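Local coordinates for sulfur carrier protein ThiS adenylyltransferase (PDB 1ZFN) that adenylates the C-terminal glycine of the sulfur carrier protein ThiS with ATP, a step in the biosynthesis of thiamine diphosphate, at residues Thr56-Asp61 and Gln101-Gln106; Gln32-Gly37 and Asp116-Ala121; Asn130-Gln135 and Pro177-Pro182. All blocks are in the same frame, centred on the assembly; numbering follows the deposited sequence.

Contact 1: Thr56-Asp61 and Gln101-Gln106; sequences TLVLAD and QLTALQ. With ATP (adenosine-5'-triphosphate), chain F.
With CG anti to the carbonyl carbon in both Leu57 (chi1 -77°) and Leu102 (chi1 -65°), the two leucines run alongside each other off the same face of the sheet, and the CD2 branch of Leu102 settles against Leu57 CB at 3.5 Å. On the other face of the sheet Val58 turns CG1 anti to its own N (chi1 -163°), which carries this methyl slantwise across the Leu105 side chain to meet CD1 at 3.7 Å. Leu105 CB also rests on Ala60 CB, 3.8 Å away, while Thr56 CG2 lies alongside Gln101 CB. The two strands run parallel and in register, Thr56 opposite Gln101 through Ala60 opposite Leu105. Leu57 N and Leu59 N give to Gln101 O and Thr103 O, both at 2.8 Å; Thr103 N and Leu105 N return bonds to Leu57 O and Leu59 O, and Asp61 N closes the series on Leu105 O. Helix 85-96 packs on Leu59 and Leu102 through Leu93, and helix 42-51 on Leu57 through Ala50. Just past the strand, Asp61 meets the ribose of ATP: OD2 accepts from O3' at 2.7 Å and OD1 from O2' at 3.3 Å. Leu38 N binds OD2 and Asp63 N binds OD1, so four bonds fix the carboxylate. Exchanging Asp61 for an alanine removes both oxygens and would probably leave the two ribose hydroxyls, and the amides that orient the carboxylate, without these partners. An acid at the end of the second strand recalls the ribose-binding acid of NAD-binding Rossmann folds, here used for ATP.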
loop_
_atom_site.group_PDB
_atom_site.type_symbol
_atom_site.label_atom_id
_atom_site.label_comp_id
_atom_site.label_asym_id
_atom_site.label_seq_id
_atom_site.Cartn_x
_atom_site.Cartn_y
_atom_site.Cartn_z
ATOM N N THR A 56 -14.907 2.682 -14.441
ATOM C CA THR A 56 -15.908 2.054 -13.586
ATOM C C THR A 56 -15.273 1.081 -12.592
ATOM O O THR A 56 -14.391 0.300 -12.947
ATOM C CB THR A 56 -16.922 1.255 -14.418
ATOM O OG1 THR A 56 -16.990 1.799 -15.740
ATOM C CG2 THR A 56 -18.296 1.306 -13.774
ATOM N N LEU A 57 -15.741 1.133 -11.348
ATOM C CA LEU A 57 -15.270 0.259 -10.274
ATOM C C LEU A 57 -16.448 -0.362 -9.539
ATOM O O LEU A 57 -17.286 0.346 -8.968
ATOM C CB LEU A 57 -14.430 1.034 -9.261
ATOM C CG LEU A 57 -13.009 1.338 -9.700
ATOM C CD1 LEU A 57 -12.329 2.265 -8.688
ATOM C CD2 LEU A 57 -12.261 0.027 -9.860
ATOM N N VAL A 58 -16.508 -1.687 -9.555
ATOM C CA VAL A 58 -17.566 -2.398 -8.858
ATOM C C VAL A 58 -16.948 -2.933 -7.569
ATOM O O VAL A 58 -16.028 -3.750 -7.604
ATOM C CB VAL A 58 -18.103 -3.581 -9.688
ATOM C CG1 VAL A 58 -19.450 -4.028 -9.145
ATOM C CG2 VAL A 58 -18.204 -3.190 -11.144
ATOM N N LEU A 59 -17.440 -2.454 -6.434
ATOM C CA LEU A 59 -16.927 -2.889 -5.140
ATOM C C LEU A 59 -17.931 -3.824 -4.449
ATOM O O LEU A 59 -19.041 -3.410 -4.097
ATOM C CB LEU A 59 -16.655 -1.667 -4.264
ATOM C CG LEU A 59 -15.978 -0.471 -4.947
ATOM C CD1 LEU A 59 -15.892 0.676 -3.947
ATOM C CD2 LEU A 59 -14.589 -0.847 -5.471
ATOM N N ALA A 60 -17.530 -5.081 -4.263
ATOM C CA ALA A 60 -18.391 -6.086 -3.636
ATOM C C ALA A 60 -17.915 -6.536 -2.261
ATOM O O ALA A 60 -16.774 -6.967 -2.092
ATOM C CB ALA A 60 -18.521 -7.303 -4.552
ATOM N N ASP A 61 -18.799 -6.434 -1.278
ATOM C CA ASP A 61 -18.469 -6.868 0.065
ATOM C C ASP A 61 -19.719 -6.948 0.914
ATOM O O ASP A 61 -20.507 -5.997 0.984
ATOM C CB ASP A 61 -17.456 -5.932 0.724
ATOM C CG ASP A 61 -16.760 -6.580 1.914
ATOM O OD1 ASP A 61 -17.459 -6.979 2.869
ATOM O OD2 ASP A 61 -15.515 -6.696 1.888
ATOM N N GLN A 101 -17.130 6.104 -12.126
ATOM C CA GLN A 101 -18.336 5.293 -11.972
ATOM C C GLN A 101 -18.131 4.273 -10.838
ATOM O O GLN A 101 -17.468 3.257 -11.050
ATOM C CB GLN A 101 -18.612 4.551 -13.285
ATOM C CG GLN A 101 -20.036 4.633 -13.825
ATOM C CD GLN A 101 -21.081 4.046 -12.885
ATOM O OE1 GLN A 101 -22.024 3.395 -13.326
ATOM N NE2 GLN A 101 -20.928 4.291 -11.586
ATOM N N LEU A 102 -18.694 4.527 -9.651
ATOM C CA LEU A 102 -18.538 3.605 -8.515
ATOM C C LEU A 102 -19.823 2.882 -8.125
ATOM O O LEU A 102 -20.817 3.515 -7.765
ATOM C CB LEU A 102 -18.000 4.355 -7.294
ATOM C CG LEU A 102 -16.581 4.925 -7.433
ATOM C CD1 LEU A 102 -16.298 5.936 -6.323
ATOM C CD2 LEU A 102 -15.575 3.776 -7.412
ATOM N N THR A 103 -19.794 1.553 -8.182
ATOM C CA THR A 103 -20.966 0.754 -7.836
ATOM C C THR A 103 -20.751 -0.089 -6.581
ATOM O O THR A 103 -19.797 -0.858 -6.500
ATOM C CB THR A 103 -21.348 -0.176 -8.983
ATOM O OG1 THR A 103 -21.511 0.595 -10.182
ATOM C CG2 THR A 103 -22.644 -0.904 -8.665
ATOM N N ALA A 104 -21.660 0.045 -5.616
ATOM C CA ALA A 104 -21.556 -0.683 -4.355
ATOM C C ALA A 104 -22.386 -1.963 -4.263
ATOM O O ALA A 104 -23.616 -1.913 -4.201
ATOM C CB ALA A 104 -21.923 0.246 -3.201
ATOM N N LEU A 105 -21.704 -3.107 -4.239
ATOM C CA LEU A 105 -22.367 -4.406 -4.119
ATOM C C LEU A 105 -22.301 -4.946 -2.695
ATOM O O LEU A 105 -21.279 -5.480 -2.264
ATOM C CB LEU A 105 -21.737 -5.429 -5.058
ATOM C CG LEU A 105 -22.195 -5.351 -6.506
ATOM C CD1 LEU A 105 -21.567 -6.489 -7.283
ATOM C CD2 LEU A 105 -23.716 -5.438 -6.563
ATOM N N GLN A 106 -23.406 -4.806 -1.976
ATOM C CA GLN A 106 -23.510 -5.268 -0.601
ATOM C C GLN A 106 -23.952 -6.735 -0.554
ATOM O O GLN A 106 -25.091 -7.032 -0.193
ATOM C CB GLN A 106 -24.517 -4.394 0.140
ATOM C CG GLN A 106 -24.755 -4.779 1.573
ATOM C CD GLN A 106 -26.020 -4.162 2.100
ATOM O OE1 GLN A 106 -27.115 -4.448 1.609
ATOM N NE2 GLN A 106 -25.887 -3.297 3.099
HETATM P PG ATP F . -10.450 -10.139 9.750
HETATM O O1G ATP F . -11.471 -11.120 9.888
HETATM O O2G ATP F . -10.249 -9.017 10.827
HETATM O O3G ATP F . -9.294 -11.041 9.448
HETATM P PB ATP F . -11.704 -9.346 7.273
HETATM O O1B ATP F . -12.032 -10.629 6.596
HETATM O O2B ATP F . -12.587 -8.187 6.962
HETATM O O3B ATP F . -10.662 -9.251 8.450
HETATM P PA ATP F . -9.742 -9.331 5.127
HETATM O O1A ATP F . -8.979 -8.291 4.594
HETATM O O2A ATP F . -9.162 -10.756 5.154
HETATM O O3A ATP F . -10.446 -8.701 6.437
HETATM O "O5'" ATP F . -11.101 -9.407 4.358
HETATM C "C5'" ATP F . -11.294 -9.299 3.026
HETATM C "C4'" ATP F . -12.752 -8.957 2.662
HETATM O "O4'" ATP F . -13.459 -9.680 1.707
HETATM C "C3'" ATP F . -13.752 -8.768 3.903
HETATM O "O3'" ATP F . -14.164 -7.445 4.149
HETATM C "C2'" ATP F . -14.681 -9.900 3.575
HETATM O "O2'" ATP F . -15.907 -9.566 4.155
HETATM C "C1'" ATP F . -14.762 -9.926 2.113
HETATM N N9 ATP F . -15.190 -11.175 1.465
HETATM C C8 ATP F . -14.811 -12.468 1.720
HETATM N N7 ATP F . -15.435 -13.312 0.875
HETATM C C5 ATP F . -16.226 -12.562 0.065
HETATM C C6 ATP F . -17.111 -12.889 -1.005
HETATM N N6 ATP F . -17.321 -14.109 -1.486
HETATM N N1 ATP F . -17.785 -11.852 -1.633
HETATM C C2 ATP F . -17.620 -10.518 -1.251
HETATM N N3 ATP F . -16.753 -10.216 -0.210
HETATM C C4 ATP F . -16.076 -11.216 0.443
#

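Contact 2: Gln32-Gly37 and Asp116-Ala121; sequences QVLIIG and DAVARA. With ATP (adenosine-5'-triphosphate), chain F.
Leu34 is the residue of strand 32-36 that packs most fully on the segment 116-121. Its CB sits against Ala121 CB at 3.8 Å, and the CD2 branch reaches further, to Ala117 CB at 4.0 Å and Val118 CG2 at 4.2 Å in helix 111-119. CG stands anti to the backbone N (chi1 169°), which directs the branched end of the leucine at the helix. At the start of the strand Gln32 stretches out beside the backbone of Arg120, its CB 3.9 Å from Arg120 O. A second shell fixes these groups. Within 116-121, Arg120 N bonds to Asp116 O and Ala121 N to Val118 O at 3.0 Å. Val118 O receives the hydroxyl of Thr146, and the Val118 side chain touches Val124 as well as Ala140 and Cys141 of helix 131-143. On the strand side, Leu34 is bonded through its backbone to Val123 and Leu125 in the neighbouring strand, Gln32 N reaches the carboxylate of Asp122, and Val58 touches Leu34 from the strand 56-60. Further along, Ile36 CG2 lies 3.6 Å from N1 of the ATP adenine, and Gly37 CA comes to 3.2 Å from O4' of the ribose. At the positive phi of Gly37 (106°) a CB would be pressed against the preceding carbonyl oxygen and would probably also meet O4', which suits glycine. Helix 111-119 belongs to the beta-alpha-beta crossover from strand 101-105 to strand 123-126, and strand 32-36 leads into a turn consistent with the GxGxxG loop of Rossmann folds, in which Gly40 N binds ATP.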
loop_
_atom_site.group_PDB
_atom_site.type_symbol
_atom_site.label_atom_id
_atom_site.label_comp_id
_atom_site.label_asym_id
_atom_site.label_seq_id
_atom_site.Cartn_x
_atom_site.Cartn_y
_atom_site.Cartn_z
ATOM N N GLN A 32 -13.457 -1.204 -16.719
ATOM C CA GLN A 32 -14.273 -1.524 -15.565
ATOM C C GLN A 32 -13.508 -2.575 -14.771
ATOM O O GLN A 32 -13.025 -3.569 -15.326
ATOM C CB GLN A 32 -15.639 -2.088 -15.951
ATOM C CG GLN A 32 -16.545 -2.209 -14.731
ATOM C CD GLN A 32 -17.877 -2.881 -15.005
ATOM O OE1 GLN A 32 -17.937 -4.063 -15.336
ATOM N NE2 GLN A 32 -18.961 -2.128 -14.854
ATOM N N VAL A 33 -13.394 -2.343 -13.469
ATOM C CA VAL A 33 -12.694 -3.257 -12.579
ATOM C C VAL A 33 -13.594 -3.742 -11.444
ATOM O O VAL A 33 -14.222 -2.940 -10.741
ATOM C CB VAL A 33 -11.451 -2.584 -11.971
ATOM C CG1 VAL A 33 -10.816 -3.504 -10.952
ATOM C CG2 VAL A 33 -10.457 -2.234 -13.077
ATOM N N LEU A 34 -13.665 -5.063 -11.292
ATOM C CA LEU A 34 -14.451 -5.683 -10.230
ATOM C C LEU A 34 -13.510 -6.028 -9.078
ATOM O O LEU A 34 -12.516 -6.722 -9.259
ATOM C CB LEU A 34 -15.128 -6.959 -10.730
ATOM C CG LEU A 34 -15.757 -7.832 -9.640
ATOM C CD1 LEU A 34 -16.763 -7.027 -8.855
ATOM C CD2 LEU A 34 -16.416 -9.044 -10.264
ATOM N N ILE A 35 -13.822 -5.521 -7.893
ATOM C CA ILE A 35 -13.002 -5.782 -6.716
ATOM C C ILE A 35 -13.853 -6.550 -5.702
ATOM O O ILE A 35 -14.678 -5.954 -5.010
ATOM C CB ILE A 35 -12.515 -4.453 -6.065
ATOM C CG1 ILE A 35 -11.805 -3.574 -7.102
ATOM C CG2 ILE A 35 -11.576 -4.757 -4.915
ATOM C CD1 ILE A 35 -11.384 -2.217 -6.574
ATOM N N ILE A 36 -13.675 -7.871 -5.635
ATOM C CA ILE A 36 -14.437 -8.680 -4.683
ATOM C C ILE A 36 -13.703 -8.662 -3.333
ATOM O O ILE A 36 -12.618 -9.224 -3.203
ATOM C CB ILE A 36 -14.583 -10.183 -5.119
ATOM C CG1 ILE A 36 -14.824 -10.332 -6.623
ATOM C CG2 ILE A 36 -15.776 -10.795 -4.429
ATOM C CD1 ILE A 36 -13.588 -10.169 -7.447
ATOM N N GLY A 37 -14.289 -8.015 -2.333
ATOM C CA GLY A 37 -13.654 -7.959 -1.030
ATOM C C GLY A 37 -13.057 -6.596 -0.746
ATOM O O GLY A 37 -12.199 -6.129 -1.500
ATOM N N ASP A 116 -22.001 -13.050 -14.078
ATOM C CA ASP A 116 -22.219 -11.904 -14.953
ATOM C C ASP A 116 -21.450 -10.662 -14.514
ATOM O O ASP A 116 -21.243 -9.742 -15.304
ATOM C CB ASP A 116 -23.718 -11.592 -15.079
ATOM C CG ASP A 116 -24.356 -11.225 -13.761
ATOM O OD1 ASP A 116 -24.281 -12.037 -12.820
ATOM O OD2 ASP A 116 -24.941 -10.127 -13.669
ATOM N N ALA A 117 -21.014 -10.640 -13.258
ATOM C CA ALA A 117 -20.265 -9.505 -12.737
ATOM C C ALA A 117 -18.839 -9.579 -13.228
ATOM O O ALA A 117 -18.205 -8.555 -13.466
ATOM C CB ALA A 117 -20.292 -9.507 -11.235
ATOM N N VAL A 118 -18.337 -10.803 -13.363
ATOM C CA VAL A 118 -16.982 -11.047 -13.848
ATOM C C VAL A 118 -17.005 -10.731 -15.334
ATOM O O VAL A 118 -16.063 -10.162 -15.891
ATOM C CB VAL A 118 -16.570 -12.543 -13.635
ATOM C CG1 VAL A 118 -15.313 -12.878 -14.434
ATOM C CG2 VAL A 118 -16.329 -12.807 -12.158
ATOM N N ALA A 119 -18.114 -11.105 -15.960
ATOM C CA ALA A 119 -18.324 -10.887 -17.383
ATOM C C ALA A 119 -18.088 -9.427 -17.749
ATOM O O ALA A 119 -17.146 -9.098 -18.476
ATOM C CB ALA A 119 -19.745 -11.292 -17.749
ATOM N N ARG A 120 -18.953 -8.566 -17.224
ATOM C CA ARG A 120 -18.897 -7.132 -17.469
ATOM C C ARG A 120 -17.573 -6.515 -17.046
ATOM O O ARG A 120 -17.278 -5.374 -17.397
ATOM C CB ARG A 120 -20.037 -6.434 -16.724
ATOM C CG ARG A 120 -21.403 -7.024 -17.010
ATOM C CD ARG A 120 -22.487 -6.367 -16.175
ATOM N NE ARG A 120 -22.104 -6.259 -14.769
ATOM C CZ ARG A 120 -22.966 -6.242 -13.757
ATOM N NH1 ARG A 120 -24.268 -6.331 -13.995
ATOM N NH2 ARG A 120 -22.530 -6.127 -12.507
ATOM N N ALA A 121 -16.771 -7.269 -16.299
ATOM C CA ALA A 121 -15.489 -6.769 -15.818
ATOM C C ALA A 121 -14.357 -6.985 -16.812
ATOM O O ALA A 121 -14.295 -8.022 -17.476
ATOM C CB ALA A 121 -15.146 -7.426 -14.485
HETATM P PG ATP F . -10.450 -10.139 9.750
HETATM O O1G ATP F . -11.471 -11.120 9.888
HETATM O O2G ATP F . -10.249 -9.017 10.827
HETATM O O3G ATP F . -9.294 -11.041 9.448
HETATM P PB ATP F . -11.704 -9.346 7.273
HETATM O O1B ATP F . -12.032 -10.629 6.596
HETATM O O2B ATP F . -12.587 -8.187 6.962
HETATM O O3B ATP F . -10.662 -9.251 8.450
HETATM P PA ATP F . -9.742 -9.331 5.127
HETATM O O1A ATP F . -8.979 -8.291 4.594
HETATM O O2A ATP F . -9.162 -10.756 5.154
HETATM O O3A ATP F . -10.446 -8.701 6.437
HETATM O "O5'" ATP F . -11.101 -9.407 4.358
HETATM C "C5'" ATP F . -11.294 -9.299 3.026
HETATM C "C4'" ATP F . -12.752 -8.957 2.662
HETATM O "O4'" ATP F . -13.459 -9.680 1.707
HETATM C "C3'" ATP F . -13.752 -8.768 3.903
HETATM O "O3'" ATP F . -14.164 -7.445 4.149
HETATM C "C2'" ATP F . -14.681 -9.900 3.575
HETATM O "O2'" ATP F . -15.907 -9.566 4.155
HETATM C "C1'" ATP F . -14.762 -9.926 2.113
HETATM N N9 ATP F . -15.190 -11.175 1.465
HETATM C C8 ATP F . -14.811 -12.468 1.720
HETATM N N7 ATP F . -15.435 -13.312 0.875
HETATM C C5 ATP F . -16.226 -12.562 0.065
HETATM C C6 ATP F . -17.111 -12.889 -1.005
HETATM N N6 ATP F . -17.321 -14.109 -1.486
HETATM N N1 ATP F . -17.785 -11.852 -1.633
HETATM C C2 ATP F . -17.620 -10.518 -1.251
HETATM N N3 ATP F . -16.753 -10.216 -0.210
HETATM C C4 ATP F . -16.076 -11.216 0.443
#

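Contact 3: Asn130-Gln135 and Pro177-Pro182; sequences NMATRQ and PDNQEP. With ATP (adenosine-5'-triphosphate), chain F.
Gln135 and Asn179 meet through the aliphatic part of the glutamine: CB lies 3.1 Å from Asn179 OD1. CG stays near that oxygen at 3.4 Å and also approaches Asp178 O, and from there the chain, bent at chi2 (-63°), takes NE2 to 3.8 Å from Asp178 O. The two side chains run slantwise past each other, their amide planes turned 79° apart. One turn earlier Met131 packs CG against Gln180 O at 3.8 Å and touches Pro182 with its CE, while Tyr172 and Trp176 also touch it. Asn130 is the N-cap of this Rossmann helix, 131-143: its OD1 takes Thr133 N at 2.8 Å, from above the carbonyl plane. Thr133 OG1 in turn accepts from N6 of the ATP adenine at 3.2 Å, which places the start of the helix beside the adenine. The segment 177-182 comes from the zinc cysteines Cys171 and Cys174 and leads on toward the active-site Cys186. From it Glu181 OE2 accepts a bond from Met131 N, although the position of this oxygen is less certain, and Glu181 OE1 forms a salt bridge with Arg184.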
loop_
_atom_site.group_PDB
_atom_site.type_symbol
_atom_site.label_atom_id
_atom_site.label_comp_id
_atom_site.label_asym_id
_atom_site.label_seq_id
_atom_site.Cartn_x
_atom_site.Cartn_y
_atom_site.Cartn_z
ATOM N N ASN A 130 -10.261 -16.056 1.312
ATOM C CA ASN A 130 -11.140 -17.198 1.487
ATOM C C ASN A 130 -10.936 -18.132 0.297
ATOM O O ASN A 130 -11.381 -17.842 -0.810
ATOM C CB ASN A 130 -12.582 -16.691 1.541
ATOM C CG ASN A 130 -13.596 -17.804 1.563
ATOM O OD1 ASN A 130 -13.618 -18.660 0.679
ATOM N ND2 ASN A 130 -14.457 -17.795 2.573
ATOM N N MET A 131 -10.260 -19.251 0.535
ATOM C CA MET A 131 -9.961 -20.229 -0.508
ATOM C C MET A 131 -11.159 -20.617 -1.371
ATOM O O MET A 131 -11.028 -20.781 -2.591
ATOM C CB MET A 131 -9.354 -21.487 0.118
ATOM C CG MET A 131 -8.837 -22.488 -0.888
ATOM S SD MET A 131 -7.707 -21.728 -2.061
ATOM C CE MET A 131 -6.129 -22.099 -1.312
ATOM N N ALA A 132 -12.320 -20.771 -0.739
ATOM C CA ALA A 132 -13.538 -21.146 -1.458
ATOM C C ALA A 132 -13.894 -20.099 -2.510
ATOM O O ALA A 132 -13.856 -20.366 -3.715
ATOM C CB ALA A 132 -14.688 -21.307 -0.479
ATOM N N THR A 133 -14.242 -18.908 -2.036
ATOM C CA THR A 133 -14.600 -17.802 -2.905
ATOM C C THR A 133 -13.557 -17.692 -4.007
ATOM O O THR A 133 -13.876 -17.578 -5.189
ATOM C CB THR A 133 -14.605 -16.480 -2.137
ATOM O OG1 THR A 133 -15.370 -16.622 -0.933
ATOM C CG2 THR A 133 -15.197 -15.385 -2.998
ATOM N N ARG A 134 -12.299 -17.735 -3.602
ATOM C CA ARG A 134 -11.211 -17.632 -4.543
ATOM C C ARG A 134 -11.282 -18.698 -5.630
ATOM O O ARG A 134 -11.072 -18.406 -6.808
ATOM C CB ARG A 134 -9.892 -17.734 -3.794
ATOM C CG ARG A 134 -8.679 -17.576 -4.658
ATOM C CD ARG A 134 -7.477 -17.508 -3.767
ATOM N NE ARG A 134 -7.584 -16.394 -2.832
ATOM C CZ ARG A 134 -7.138 -16.422 -1.582
ATOM N NH1 ARG A 134 -6.555 -17.522 -1.111
ATOM N NH2 ARG A 134 -7.263 -15.348 -0.810
ATOM N N GLN A 135 -11.584 -19.936 -5.251
ATOM C CA GLN A 135 -11.638 -21.000 -6.245
ATOM C C GLN A 135 -12.754 -20.868 -7.263
ATOM O O GLN A 135 -12.608 -21.325 -8.396
ATOM C CB GLN A 135 -11.700 -22.375 -5.571
ATOM C CG GLN A 135 -10.324 -22.957 -5.284
ATOM C CD GLN A 135 -9.523 -23.212 -6.554
ATOM O OE1 GLN A 135 -9.888 -22.754 -7.642
ATOM N NE2 GLN A 135 -8.426 -23.940 -6.422
ATOM N N PRO A 177 -6.098 -28.088 -6.054
ATOM C CA PRO A 177 -7.313 -28.866 -6.331
ATOM C C PRO A 177 -8.362 -28.767 -5.235
ATOM O O PRO A 177 -9.558 -28.768 -5.508
ATOM C CB PRO A 177 -6.786 -30.292 -6.482
ATOM C CG PRO A 177 -5.362 -30.093 -6.904
ATOM C CD PRO A 177 -4.926 -28.975 -6.002
ATOM N N ASP A 178 -7.910 -28.692 -3.990
ATOM C CA ASP A 178 -8.829 -28.592 -2.870
ATOM C C ASP A 178 -9.525 -27.246 -2.852
ATOM O O ASP A 178 -9.258 -26.375 -3.676
ATOM C CB ASP A 178 -8.087 -28.800 -1.548
ATOM C CG ASP A 178 -8.004 -30.259 -1.152
ATOM O OD1 ASP A 178 -7.536 -31.078 -1.970
ATOM O OD2 ASP A 178 -8.407 -30.586 -0.018
ATOM N N ASN A 179 -10.431 -27.094 -1.901
ATOM C CA ASN A 179 -11.182 -25.868 -1.730
ATOM C C ASN A 179 -11.040 -25.524 -0.250
ATOM O O ASN A 179 -11.864 -24.814 0.332
ATOM C CB ASN A 179 -12.652 -26.099 -2.075
ATOM C CG ASN A 179 -13.241 -24.970 -2.886
ATOM O OD1 ASN A 179 -12.643 -23.906 -3.018
ATOM N ND2 ASN A 179 -14.426 -25.195 -3.431
ATOM N N GLN A 180 -9.990 -26.056 0.361
ATOM C CA GLN A 180 -9.740 -25.812 1.769
ATOM C C GLN A 180 -8.377 -25.165 1.978
ATOM O O GLN A 180 -7.438 -25.391 1.211
ATOM C CB GLN A 180 -9.823 -27.118 2.546
ATOM C CG GLN A 180 -9.014 -28.230 1.929
ATOM C CD GLN A 180 -8.936 -29.440 2.827
ATOM O OE1 GLN A 180 -9.954 -29.937 3.308
ATOM N NE2 GLN A 180 -7.722 -29.927 3.058
ATOM N N GLU A 181 -8.283 -24.359 3.029
ATOM C CA GLU A 181 -7.057 -23.649 3.356
ATOM C C GLU A 181 -5.866 -24.564 3.585
ATOM O O GLU A 181 -6.014 -25.746 3.895
ATOM C CB GLU A 181 -7.250 -22.807 4.619
ATOM C CG GLU A 181 -8.448 -21.888 4.603
ATOM C CD GLU A 181 -8.449 -20.951 3.415
ATOM O OE1 GLU A 181 -7.379 -20.391 3.090
ATOM O OE2 GLU A 181 -9.526 -20.765 2.814
ATOM N N PRO A 182 -4.658 -24.021 3.417
ATOM C CA PRO A 182 -3.429 -24.785 3.622
ATOM C C PRO A 182 -3.120 -24.680 5.114
ATOM O O PRO A 182 -3.918 -24.125 5.869
ATOM C CB PRO A 182 -2.405 -24.028 2.781
ATOM C CG PRO A 182 -3.243 -23.285 1.780
ATOM C CD PRO A 182 -4.386 -22.821 2.617
HETATM P PG ATP F . -10.450 -10.139 9.750
HETATM O O1G ATP F . -11.471 -11.120 9.888
HETATM O O2G ATP F . -10.249 -9.017 10.827
HETATM O O3G ATP F . -9.294 -11.041 9.448
HETATM P PB ATP F . -11.704 -9.346 7.273
HETATM O O1B ATP F . -12.032 -10.629 6.596
HETATM O O2B ATP F . -12.587 -8.187 6.962
HETATM O O3B ATP F . -10.662 -9.251 8.450
HETATM P PA ATP F . -9.742 -9.331 5.127
HETATM O O1A ATP F . -8.979 -8.291 4.594
HETATM O O2A ATP F . -9.162 -10.756 5.154
HETATM O O3A ATP F . -10.446 -8.701 6.437
HETATM O "O5'" ATP F . -11.101 -9.407 4.358
HETATM C "C5'" ATP F . -11.294 -9.299 3.026
HETATM C "C4'" ATP F . -12.752 -8.957 2.662
HETATM O "O4'" ATP F . -13.459 -9.680 1.707
HETATM C "C3'" ATP F . -13.752 -8.768 3.903
HETATM O "O3'" ATP F . -14.164 -7.445 4.149
HETATM C "C2'" ATP F . -14.681 -9.900 3.575
HETATM O "O2'" ATP F . -15.907 -9.566 4.155
HETATM C "C1'" ATP F . -14.762 -9.926 2.113
HETATM N N9 ATP F . -15.190 -11.175 1.465
HETATM C C8 ATP F . -14.811 -12.468 1.720
HETATM N N7 ATP F . -15.435 -13.312 0.875
HETATM C C5 ATP F . -16.226 -12.562 0.065
HETATM C C6 ATP F . -17.111 -12.889 -1.005
HETATM N N6 ATP F . -17.321 -14.109 -1.486
HETATM N N1 ATP F . -17.785 -11.852 -1.633
HETATM C C2 ATP F . -17.620 -10.518 -1.251
HETATM N N3 ATP F . -16.753 -10.216 -0.210
HETATM C C4 ATP F . -16.076 -11.216 0.443
#

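In the fold
Contacts 1 and 2 are centred about 9 Å apart and touch, because strands 56-60 and 32-36 are neighbours in the one mixed sheet; strand 101-105 of contact 1 is followed in the chain by helix 111-119 of contact 2. Along the sequence contact 1 falls between the two segments of contact 2, and contact 3 begins after both have closed. Its centre is about 20 Å from that of contact 2 and about 24 Å from that of contact 1, with no direct touch. All three border the same ATP, so strands 32-36 and 56-60 and helix 131-143 share one nucleotide site. Contact 3 alone extends from this site toward the zinc-bearing loop.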